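Probable Zn binding protein (Lactobacillus acidophilus, PDB 3Q69) probably binds mucus at the bacterial surface, this piece being a Muc B2-like (MucBP) domain of the ubiquitin-like clan, with zinc binding only presumed. Local coordinates at residues I15-E20 against V24-H29; F35-K40 against K88-K93; D81-D86 against Q94-T99. All coordinates share one frame; numbering follows the deposited sequence.

Interaction 1: I15-E20 against V24-H29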
loop_
_atom_site.group_PDB
_atom_site.type_symbol
_atom_site.label_atom_id
_atom_site.label_comp_id
_atom_site.label_asym_id
_atom_site.label_seq_id
_atom_site.Cartn_x
_atom_site.Cartn_y
_atom_site.Cartn_z
ATOM N N ILE A 15 1.714 -7.226 -6.580
ATOM C CA ILE A 15 1.331 -7.489 -7.957
ATOM C C ILE A 15 1.793 -8.874 -8.417
ATOM O O ILE A 15 2.987 -9.180 -8.395
ATOM C CB ILE A 15 1.931 -6.428 -8.903
ATOM C CG1 ILE A 15 1.516 -5.032 -8.453
ATOM C CG2 ILE A 15 1.452 -6.671 -10.333
ATOM C CD1 ILE A 15 0.041 -4.791 -8.516
ATOM N N HIS A 16 0.840 -9.701 -8.841
ATOM C CA HIS A 16 1.136 -11.050 -9.305
ATOM C C HIS A 16 1.200 -11.056 -10.826
ATOM O O HIS A 16 0.465 -10.314 -11.498
ATOM C CB HIS A 16 0.056 -12.027 -8.832
ATOM C CG HIS A 16 -0.004 -12.190 -7.343
ATOM N ND1 HIS A 16 1.042 -12.693 -6.607
ATOM C CD2 HIS A 16 -0.999 -11.922 -6.463
ATOM C CE1 HIS A 16 0.696 -12.731 -5.326
ATOM N NE2 HIS A 16 -0.532 -12.270 -5.216
ATOM N N TYR A 17 2.086 -11.889 -11.366
ATOM C CA TYR A 17 2.245 -12.002 -12.807
ATOM C C TYR A 17 2.098 -13.471 -13.186
ATOM O O TYR A 17 2.917 -14.297 -12.814
ATOM C CB TYR A 17 3.617 -11.470 -13.225
ATOM C CG TYR A 17 3.821 -10.014 -12.869
ATOM C CD1 TYR A 17 3.189 -9.011 -13.586
ATOM C CD2 TYR A 17 4.614 -9.642 -11.785
ATOM C CE1 TYR A 17 3.335 -7.677 -13.235
ATOM C CE2 TYR A 17 4.769 -8.304 -11.423
ATOM C CZ TYR A 17 4.124 -7.331 -12.157
ATOM O OH TYR A 17 4.261 -6.003 -11.828
ATOM N N ARG A 18 1.032 -13.784 -13.911
ATOM C CA ARG A 18 0.761 -15.149 -14.331
ATOM C C ARG A 18 0.316 -15.239 -15.789
ATOM O O ARG A 18 -0.073 -14.237 -16.407
ATOM C CB ARG A 18 -0.319 -15.754 -13.436
ATOM C CG ARG A 18 0.110 -15.923 -11.993
ATOM C CD ARG A 18 -0.925 -16.692 -11.202
ATOM N NE ARG A 18 -0.384 -17.216 -9.956
ATOM C CZ ARG A 18 -1.034 -18.056 -9.155
ATOM N NH1 ARG A 18 -2.259 -18.466 -9.469
ATOM N NH2 ARG A 18 -0.450 -18.497 -8.044
ATOM N N TYR A 19 0.388 -16.448 -16.337
ATOM C CA TYR A 19 -0.051 -16.694 -17.706
ATOM C C TYR A 19 -1.506 -17.122 -17.561
ATOM O O TYR A 19 -1.949 -17.436 -16.455
ATOM C CB TYR A 19 0.763 -17.825 -18.332
ATOM C CG TYR A 19 2.190 -17.448 -18.674
ATOM C CD1 TYR A 19 2.483 -16.669 -19.803
ATOM C CD2 TYR A 19 3.250 -17.864 -17.873
ATOM C CE1 TYR A 19 3.795 -16.321 -20.115
ATOM C CE2 TYR A 19 4.569 -17.519 -18.182
ATOM C CZ TYR A 19 4.834 -16.753 -19.296
ATOM O OH TYR A 19 6.136 -16.409 -19.600
ATOM N N GLU A 20 -2.252 -17.127 -18.660
ATOM C CA GLU A 20 -3.657 -17.524 -18.612
ATOM C C GLU A 20 -3.860 -18.879 -17.946
ATOM O O GLU A 20 -4.870 -19.099 -17.280
ATOM C CB GLU A 20 -4.251 -17.569 -20.014
ATOM C CG GLU A 20 -4.314 -16.222 -20.703
ATOM C CD GLU A 20 -5.004 -16.297 -22.052
ATOM O OE1 GLU A 20 -4.533 -17.069 -22.920
ATOM O OE2 GLU A 20 -6.018 -15.585 -22.239
ATOM N N VAL A 24 3.162 -19.100 -13.191
ATOM C CA VAL A 24 3.812 -17.870 -12.756
ATOM C C VAL A 24 4.632 -17.320 -13.908
ATOM O O VAL A 24 5.551 -17.982 -14.397
ATOM C CB VAL A 24 4.740 -18.127 -11.546
ATOM C CG1 VAL A 24 5.678 -19.290 -11.839
ATOM C CG2 VAL A 24 5.533 -16.883 -11.220
ATOM N N ALA A 25 4.302 -16.110 -14.347
ATOM C CA ALA A 25 5.020 -15.511 -15.456
ATOM C C ALA A 25 6.199 -14.647 -15.024
ATOM O O ALA A 25 7.069 -14.341 -15.840
ATOM C CB ALA A 25 4.061 -14.694 -16.321
ATOM N N HIS A 26 6.233 -14.259 -13.752
ATOM C CA HIS A 26 7.315 -13.423 -13.245
ATOM C C HIS A 26 7.170 -13.239 -11.727
ATOM O O HIS A 26 6.048 -13.270 -11.199
ATOM C CB HIS A 26 7.262 -12.065 -13.953
ATOM C CG HIS A 26 8.431 -11.182 -13.656
ATOM N ND1 HIS A 26 8.695 -10.697 -12.394
ATOM C CD2 HIS A 26 9.425 -10.723 -14.453
ATOM C CE1 HIS A 26 9.805 -9.980 -12.426
ATOM N NE2 HIS A 26 10.267 -9.982 -13.662
ATOM N N ASP A 27 8.282 -13.038 -11.021
ATOM C CA ASP A 27 8.209 -12.856 -9.566
ATOM C C ASP A 27 7.270 -11.705 -9.198
ATOM O O ASP A 27 7.177 -10.703 -9.914
ATOM C CB ASP A 27 9.587 -12.559 -8.957
ATOM C CG ASP A 27 10.540 -13.738 -9.039
ATOM O OD1 ASP A 27 10.121 -14.888 -8.770
ATOM O OD2 ASP A 27 11.725 -13.499 -9.360
ATOM N N ASP A 28 6.598 -11.844 -8.064
ATOM C CA ASP A 28 5.676 -10.825 -7.612
ATOM C C ASP A 28 6.426 -9.523 -7.339
ATOM O O ASP A 28 7.620 -9.538 -7.005
ATOM C CB ASP A 28 4.966 -11.278 -6.332
ATOM C CG ASP A 28 4.092 -12.504 -6.541
ATOM O OD1 ASP A 28 3.640 -12.727 -7.691
ATOM O OD2 ASP A 28 3.849 -13.231 -5.549
ATOM N N HIS A 29 5.721 -8.403 -7.487
ATOM C CA HIS A 29 6.311 -7.101 -7.223
ATOM C C HIS A 29 5.667 -6.564 -5.963
ATOM O O HIS A 29 4.469 -6.330 -5.933
ATOM C CB HIS A 29 6.053 -6.146 -8.373
ATOM C CG HIS A 29 6.784 -4.847 -8.244
ATOM N ND1 HIS A 29 6.560 -3.967 -7.211
ATOM C CD2 HIS A 29 7.732 -4.282 -9.029
ATOM C CE1 HIS A 29 7.339 -2.907 -7.363
ATOM N NE2 HIS A 29 8.058 -3.074 -8.456
#
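His16 and Asp28 meet across two antiparallel strands through a His-carboxylate hydrogen bond: ND1 of His16 donates to OD1 of Asp28 at 2.8 Å. The bond is bent only moderately, but the oxygen is approached from above the carboxylate plane, and ring and carboxylate stand 76° apart. With CG beside the backbone N (chi1 -65°), the imidazole swings back toward segment 24-29 although its CB points away from it. Its other nitrogen, NE2, bonds to Glu97, so the ring is held from two sides by acids, which would probably favour its protonated form. A leucine in place of His16 would probably leave both Asp28 and Glu97 without their shared partner.

Tyr17 packs alongside His26 and His29, its ring edge turned to the backbone oxygen of His26 and to CB of His29. Farther on, CB of Ala25 sits over one face of the Tyr19 ring, a CH-pi contact 3.6 Å from CB to the ring centroid.

The backbone positions these groups. Ile15 and His29 form a hydrogen-bonded antiparallel pair, with Ile15 N to His29 O and His29 N to Ile15 O both 3.0 Å. Just before the corner at His26, N of Ala25 bonds to O of Tyr17 at 2.7 Å. The two segments thus form the end of a beta-hairpin joining strands 2-19 and 27-42. Strand 96-104 runs along the other edge of 2-19, Leu63 of strand 55-64 touches Ile15, Tyr17 and His29, and Tyr71 meets the Tyr19 ring edge-to-face.

Interaction 2: F35-K40 against K88-K93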
loop_
_atom_site.group_PDB
_atom_site.type_symbol
_atom_site.label_atom_id
_atom_site.label_comp_id
_atom_site.label_asym_id
_atom_site.label_seq_id
_atom_site.Cartn_x
_atom_site.Cartn_y
_atom_site.Cartn_z
ATOM N N PHE A 35 3.106 4.894 6.994
ATOM C CA PHE A 35 2.437 6.081 7.516
ATOM C C PHE A 35 2.604 6.145 9.035
ATOM O O PHE A 35 2.252 5.201 9.757
ATOM C CB PHE A 35 0.944 6.011 7.212
ATOM C CG PHE A 35 0.611 5.939 5.758
ATOM C CD1 PHE A 35 0.102 7.051 5.092
ATOM C CD2 PHE A 35 0.798 4.763 5.047
ATOM C CE1 PHE A 35 -0.225 6.994 3.720
ATOM C CE2 PHE A 35 0.481 4.684 3.687
ATOM C CZ PHE A 35 -0.030 5.800 3.024
ATOM N N THR A 36 3.126 7.260 9.527
ATOM C CA THR A 36 3.336 7.399 10.955
ATOM C C THR A 36 2.770 8.704 11.473
ATOM O O THR A 36 3.145 9.776 11.015
ATOM C CB THR A 36 4.844 7.342 11.329
ATOM O OG1 THR A 36 5.355 6.037 11.051
ATOM C CG2 THR A 36 5.045 7.607 12.841
ATOM N N GLN A 37 1.848 8.605 12.423
ATOM C CA GLN A 37 1.254 9.781 13.043
ATOM C C GLN A 37 1.838 9.981 14.430
ATOM O O GLN A 37 2.055 9.007 15.175
ATOM C CB GLN A 37 -0.256 9.617 13.152
ATOM C CG GLN A 37 -0.930 10.633 14.038
ATOM C CD GLN A 37 -2.443 10.496 14.067
ATOM O OE1 GLN A 37 -2.986 9.419 13.837
ATOM N NE2 GLN A 37 -3.124 11.575 14.404
ATOM N N SER A 38 2.119 11.240 14.761
ATOM C CA SER A 38 2.648 11.600 16.069
ATOM C C SER A 38 1.522 12.119 16.958
ATOM O O SER A 38 0.528 12.655 16.487
ATOM C CB SER A 38 3.718 12.681 15.954
ATOM O OG SER A 38 4.886 12.164 15.347
ATOM N N GLY A 39 1.692 11.947 18.260
ATOM C CA GLY A 39 0.697 12.386 19.218
ATOM C C GLY A 39 1.332 12.537 20.589
ATOM O O GLY A 39 2.547 12.475 20.736
ATOM N N LYS A 40 0.500 12.726 21.605
ATOM C CA LYS A 40 0.990 12.886 22.961
ATOM C C LYS A 40 0.194 12.016 23.918
ATOM O O LYS A 40 -0.925 11.627 23.624
ATOM C CB LYS A 40 0.855 14.350 23.411
ATOM C CG LYS A 40 1.555 15.378 22.523
ATOM C CD LYS A 40 3.073 15.255 22.587
ATOM C CE LYS A 40 3.741 16.159 21.545
ATOM N NZ LYS A 40 5.207 15.842 21.393
ATOM N N LYS A 88 -8.889 8.938 12.174
ATOM C CA LYS A 88 -10.143 8.238 12.481
ATOM C C LYS A 88 -10.260 6.797 12.025
ATOM O O LYS A 88 -11.099 6.057 12.536
ATOM C CB LYS A 88 -11.350 9.005 11.924
ATOM C CG LYS A 88 -11.934 10.045 12.889
ATOM C CD LYS A 88 -11.348 11.432 12.646
ATOM C CE LYS A 88 -11.924 12.067 11.374
ATOM N NZ LYS A 88 -11.595 13.510 11.307
ATOM N N ASN A 89 -9.444 6.395 11.065
ATOM C CA ASN A 89 -9.498 5.031 10.556
ATOM C C ASN A 89 -8.062 4.538 10.443
ATOM O O ASN A 89 -7.717 3.769 9.536
ATOM C CB ASN A 89 -10.178 5.012 9.176
ATOM C CG ASN A 89 -11.504 5.782 9.157
ATOM O OD1 ASN A 89 -12.480 5.385 9.797
ATOM N ND2 ASN A 89 -11.535 6.891 8.423
ATOM N N PHE A 90 -7.231 4.964 11.389
ATOM C CA PHE A 90 -5.820 4.594 11.355
ATOM C C PHE A 90 -5.546 3.092 11.347
ATOM O O PHE A 90 -4.706 2.604 10.580
ATOM C CB PHE A 90 -5.067 5.232 12.529
ATOM C CG PHE A 90 -3.577 5.213 12.358
ATOM C CD1 PHE A 90 -2.838 4.067 12.674
ATOM C CD2 PHE A 90 -2.917 6.318 11.839
ATOM C CE1 PHE A 90 -1.475 4.020 12.463
ATOM C CE2 PHE A 90 -1.528 6.285 11.616
ATOM C CZ PHE A 90 -0.811 5.134 11.933
ATOM N N LEU A 91 -6.277 2.354 12.176
ATOM C CA LEU A 91 -6.070 0.907 12.310
ATOM C C LEU A 91 -6.730 0.017 11.262
ATOM O O LEU A 91 -6.965 -1.166 11.522
ATOM C CB LEU A 91 -6.545 0.436 13.694
ATOM C CG LEU A 91 -5.979 1.128 14.933
ATOM C CD1 LEU A 91 -6.941 0.957 16.106
ATOM C CD2 LEU A 91 -4.605 0.547 15.265
ATOM N N ASP A 92 -7.030 0.556 10.085
ATOM C CA ASP A 92 -7.677 -0.246 9.054
ATOM C C ASP A 92 -6.775 -0.592 7.871
ATOM O O ASP A 92 -6.297 0.282 7.168
ATOM C CB ASP A 92 -8.933 0.472 8.564
ATOM C CG ASP A 92 -9.977 0.636 9.661
ATOM O OD1 ASP A 92 -10.388 -0.382 10.251
ATOM O OD2 ASP A 92 -10.391 1.782 9.935
ATOM N N LYS A 93 -6.564 -1.886 7.661
ATOM C CA LYS A 93 -5.720 -2.400 6.579
ATOM C C LYS A 93 -6.246 -1.967 5.211
ATOM O O LYS A 93 -7.451 -2.001 4.970
ATOM C CB LYS A 93 -5.670 -3.934 6.648
ATOM C CG LYS A 93 -5.099 -4.500 7.939
ATOM C CD LYS A 93 -5.106 -6.025 7.922
ATOM C CE LYS A 93 -4.246 -6.614 9.044
ATOM N NZ LYS A 93 -2.876 -6.011 9.037
#
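Phe90 reaches from a turn to strand 27-42 and meets it at Gln37 and at the backbone of Phe35. Between these segments the contact rests on one aromatic side chain, with no hydrogen bond. The ring owes its reach to a first torsion that sets CG anti to the backbone N (chi1 -164°), directing it from the turn to the strand. CE2 of Phe90 lies 3.9 Å from CB of Gln37, while CD2 of Phe90 comes within 3.7 Å of OE1 of Gln37. Further round the ring, CZ of Phe90 approaches O of Phe35 at 3.8 Å.

Gln37 answers with an extended chain, CG likewise anti to the backbone N and chi2 at 177°, and the two side chains run alongside each other, pointing opposite ways. Amide and ring planes are 35° apart. The amide is fixed from outside the contact: OE1 accepts from NH1 of Arg7, and NE2 makes a weak bond to OG of Ser87. This buried polar group therefore lies against an aromatic ring with its oxygen already satisfied.

Residues Asn89 to Asp92 form a type I beta turn, closed by a weak backbone bond, that presents Phe90. The turn belongs to the connection from strand 77-86 to strand 96-104. Phe90 also touches Val85 of strand 77-86 and Arg7 and Gln9 of strand 2-19, which pairs with 27-42, and thus wedges between the larger sheet and the two-stranded one.

Interaction 3: D81-D86 against Q94-T99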
loop_
_atom_site.group_PDB
_atom_site.type_symbol
_atom_site.label_atom_id
_atom_site.label_comp_id
_atom_site.label_asym_id
_atom_site.label_seq_id
_atom_site.Cartn_x
_atom_site.Cartn_y
_atom_site.Cartn_z
ATOM N N ASP A 81 -1.430 4.597 -7.642
ATOM C CA ASP A 81 -2.511 4.370 -6.691
ATOM C C ASP A 81 -2.280 5.174 -5.421
ATOM O O ASP A 81 -1.326 4.910 -4.668
ATOM C CB ASP A 81 -2.589 2.872 -6.383
ATOM C CG ASP A 81 -3.819 2.491 -5.575
ATOM O OD1 ASP A 81 -4.554 3.392 -5.117
ATOM O OD2 ASP A 81 -4.056 1.282 -5.391
ATOM N N GLU A 82 -3.133 6.171 -5.192
ATOM C CA GLU A 82 -3.008 7.005 -4.004
ATOM C C GLU A 82 -3.689 6.367 -2.804
ATOM O O GLU A 82 -4.884 5.994 -2.857
ATOM C CB GLU A 82 -3.616 8.389 -4.223
ATOM C CG GLU A 82 -2.849 9.286 -5.175
ATOM C CD GLU A 82 -3.269 10.737 -5.047
ATOM O OE1 GLU A 82 -4.435 10.970 -4.652
ATOM O OE2 GLU A 82 -2.444 11.641 -5.351
ATOM N N VAL A 83 -2.929 6.264 -1.714
ATOM C CA VAL A 83 -3.429 5.675 -0.479
ATOM C C VAL A 83 -3.408 6.722 0.620
ATOM O O VAL A 83 -2.416 7.404 0.802
ATOM C CB VAL A 83 -2.572 4.462 -0.042
ATOM C CG1 VAL A 83 -2.972 3.989 1.328
ATOM C CG2 VAL A 83 -2.723 3.362 -1.037
ATOM N N THR A 84 -4.521 6.854 1.326
ATOM C CA THR A 84 -4.638 7.810 2.406
ATOM C C THR A 84 -4.973 7.105 3.712
ATOM O O THR A 84 -5.757 6.148 3.754
ATOM C CB THR A 84 -5.728 8.864 2.124
ATOM O OG1 THR A 84 -5.326 9.684 1.022
ATOM C CG2 THR A 84 -5.898 9.782 3.346
ATOM N N VAL A 85 -4.348 7.588 4.777
ATOM C CA VAL A 85 -4.559 7.053 6.108
ATOM C C VAL A 85 -4.841 8.274 6.958
ATOM O O VAL A 85 -4.114 9.256 6.903
ATOM C CB VAL A 85 -3.298 6.368 6.665
ATOM C CG1 VAL A 85 -3.504 6.049 8.175
ATOM C CG2 VAL A 85 -2.998 5.121 5.895
ATOM N N ASP A 86 -5.909 8.223 7.730
ATOM C CA ASP A 86 -6.275 9.342 8.586
ATOM C C ASP A 86 -6.400 8.848 10.021
ATOM O O ASP A 86 -6.477 7.639 10.300
ATOM C CB ASP A 86 -7.591 9.969 8.114
ATOM C CG ASP A 86 -8.616 8.927 7.734
ATOM O OD1 ASP A 86 -8.950 8.076 8.588
ATOM O OD2 ASP A 86 -9.083 8.942 6.575
ATOM N N GLN A 94 -5.334 -1.589 4.317
ATOM C CA GLN A 94 -5.693 -1.116 2.980
ATOM C C GLN A 94 -4.788 -1.684 1.898
ATOM O O GLN A 94 -4.663 -1.106 0.818
ATOM C CB GLN A 94 -5.589 0.406 2.928
ATOM C CG GLN A 94 -6.272 1.110 4.054
ATOM C CD GLN A 94 -6.327 2.621 3.821
ATOM O OE1 GLN A 94 -6.843 3.079 2.799
ATOM N NE2 GLN A 94 -5.779 3.398 4.758
ATOM N N ASN A 95 -4.158 -2.815 2.187
ATOM C CA ASN A 95 -3.243 -3.411 1.234
ATOM C C ASN A 95 -3.882 -3.669 -0.133
ATOM O O ASN A 95 -5.039 -4.027 -0.226
ATOM C CB ASN A 95 -2.675 -4.701 1.822
ATOM C CG ASN A 95 -2.104 -4.499 3.213
ATOM O OD1 ASN A 95 -1.487 -3.478 3.497
ATOM N ND2 ASN A 95 -2.293 -5.486 4.084
ATOM N N ARG A 96 -3.111 -3.474 -1.191
ATOM C CA ARG A 96 -3.595 -3.685 -2.545
ATOM C C ARG A 96 -2.961 -4.971 -3.058
ATOM O O ARG A 96 -1.834 -5.333 -2.668
ATOM C CB ARG A 96 -3.169 -2.546 -3.479
ATOM C CG ARG A 96 -2.929 -1.179 -2.819
ATOM C CD ARG A 96 -4.142 -0.668 -2.099
ATOM N NE ARG A 96 -4.657 0.565 -2.672
ATOM C CZ ARG A 96 -5.471 1.390 -2.020
ATOM N NH1 ARG A 96 -5.841 1.107 -0.778
ATOM N NH2 ARG A 96 -5.936 2.487 -2.610
ATOM N N GLU A 97 -3.683 -5.646 -3.944
ATOM C CA GLU A 97 -3.210 -6.884 -4.531
ATOM C C GLU A 97 -3.967 -7.199 -5.809
ATOM O O GLU A 97 -5.193 -7.207 -5.831
ATOM C CB GLU A 97 -3.357 -8.048 -3.530
ATOM C CG GLU A 97 -3.109 -9.440 -4.141
ATOM C CD GLU A 97 -2.999 -10.555 -3.104
ATOM O OE1 GLU A 97 -3.729 -10.519 -2.090
ATOM O OE2 GLU A 97 -2.192 -11.484 -3.315
ATOM N N GLU A 98 -3.237 -7.421 -6.892
ATOM C CA GLU A 98 -3.884 -7.797 -8.132
ATOM C C GLU A 98 -2.979 -8.668 -8.992
ATOM O O GLU A 98 -1.781 -8.832 -8.725
ATOM C CB GLU A 98 -4.374 -6.556 -8.905
ATOM C CG GLU A 98 -3.369 -5.422 -9.166
ATOM C CD GLU A 98 -3.997 -4.271 -9.964
ATOM O OE1 GLU A 98 -4.419 -4.477 -11.135
ATOM O OE2 GLU A 98 -4.077 -3.151 -9.417
ATOM N N THR A 99 -3.562 -9.252 -10.025
ATOM C CA THR A 99 -2.799 -10.099 -10.906
ATOM C C THR A 99 -2.873 -9.582 -12.328
ATOM O O THR A 99 -3.923 -9.150 -12.792
ATOM C CB THR A 99 -3.346 -11.534 -10.866
ATOM O OG1 THR A 99 -3.386 -11.998 -9.507
ATOM C CG2 THR A 99 -2.477 -12.462 -11.696
HETATM O O HOH W 1 -6.738 5.005 0.858
#
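Asp81 and Arg96 open the contact with a bidentate salt bridge that joins two strands too far apart for backbone pairing. NE of Arg96 points almost straight at OD2 of Asp81, 2.9 Å away with an N-H...O angle of 174°, and NH2 of Arg96 bonds OD1 of Asp81 at 3.0 Å. The grip is side-on, with the carboxylate at the guanidinium's edge, though the two planes are turned 43° from each other. To bring it there the arginine chain is bent at chi2 and chi3, a shape that also lets NH1 of Arg96 reach O of Gln94 at 3.0 Å, on a lone pair of that carbonyl.

Two residues along, Val83 packs on the same arginine. Its CG2 lies over the centre of one guanidinium face, 3.5 Å from CZ of Arg96, so the flat group is packed from above as well as bonded around its rim.

Thr84 turns its side chain away, where OG1 bonds to Thr57, and uses its backbone instead. NE2 of Gln94 donates to O of Thr84 at 2.9 Å, tilted from the carbonyl plane. A water completes this link: it accepts from N of Thr84 and donates to OE1 of Gln94 at 2.7 Å. Both ends of the glutamine amide are thereby engaged. At Val85, CG2 lies 3.5 Å from NE2 of Gln94.

Strand 77-86 belongs to the two-stranded sheet and 96-104 to the larger one, so long side chains and a water replace ladder bonding here. All three guanidinium nitrogens of Arg96 donate to acceptors in these segments, and its charge is matched by Asp81, which implies a clamp both directional and likely to keep the carboxylate ionised.

How the interactions relate
From the N terminus, strand 2-19 turns back into strand 27-42, and interaction 1 closes that short hairpin loop. It is complete before the other two begin. Interaction 2 starts farther along 27-42 and closes a long loop at the turn 88-93; interaction 3 opens inside that loop, at 81-86, and ends beyond it, at 94-99, so the two cross. They touch where Phe35 packs on Val83 and Val85, and Phe90 on Val85. Interactions 1 and 3 meet at His16 and Glu97 across neighbouring strands 2-19 and 96-104. Interactions 1 and 2, centres about 32 Å apart, share strand 27-42. Together they tie the hairpin, the connecting turn and the two-stranded sheet to the larger sheet.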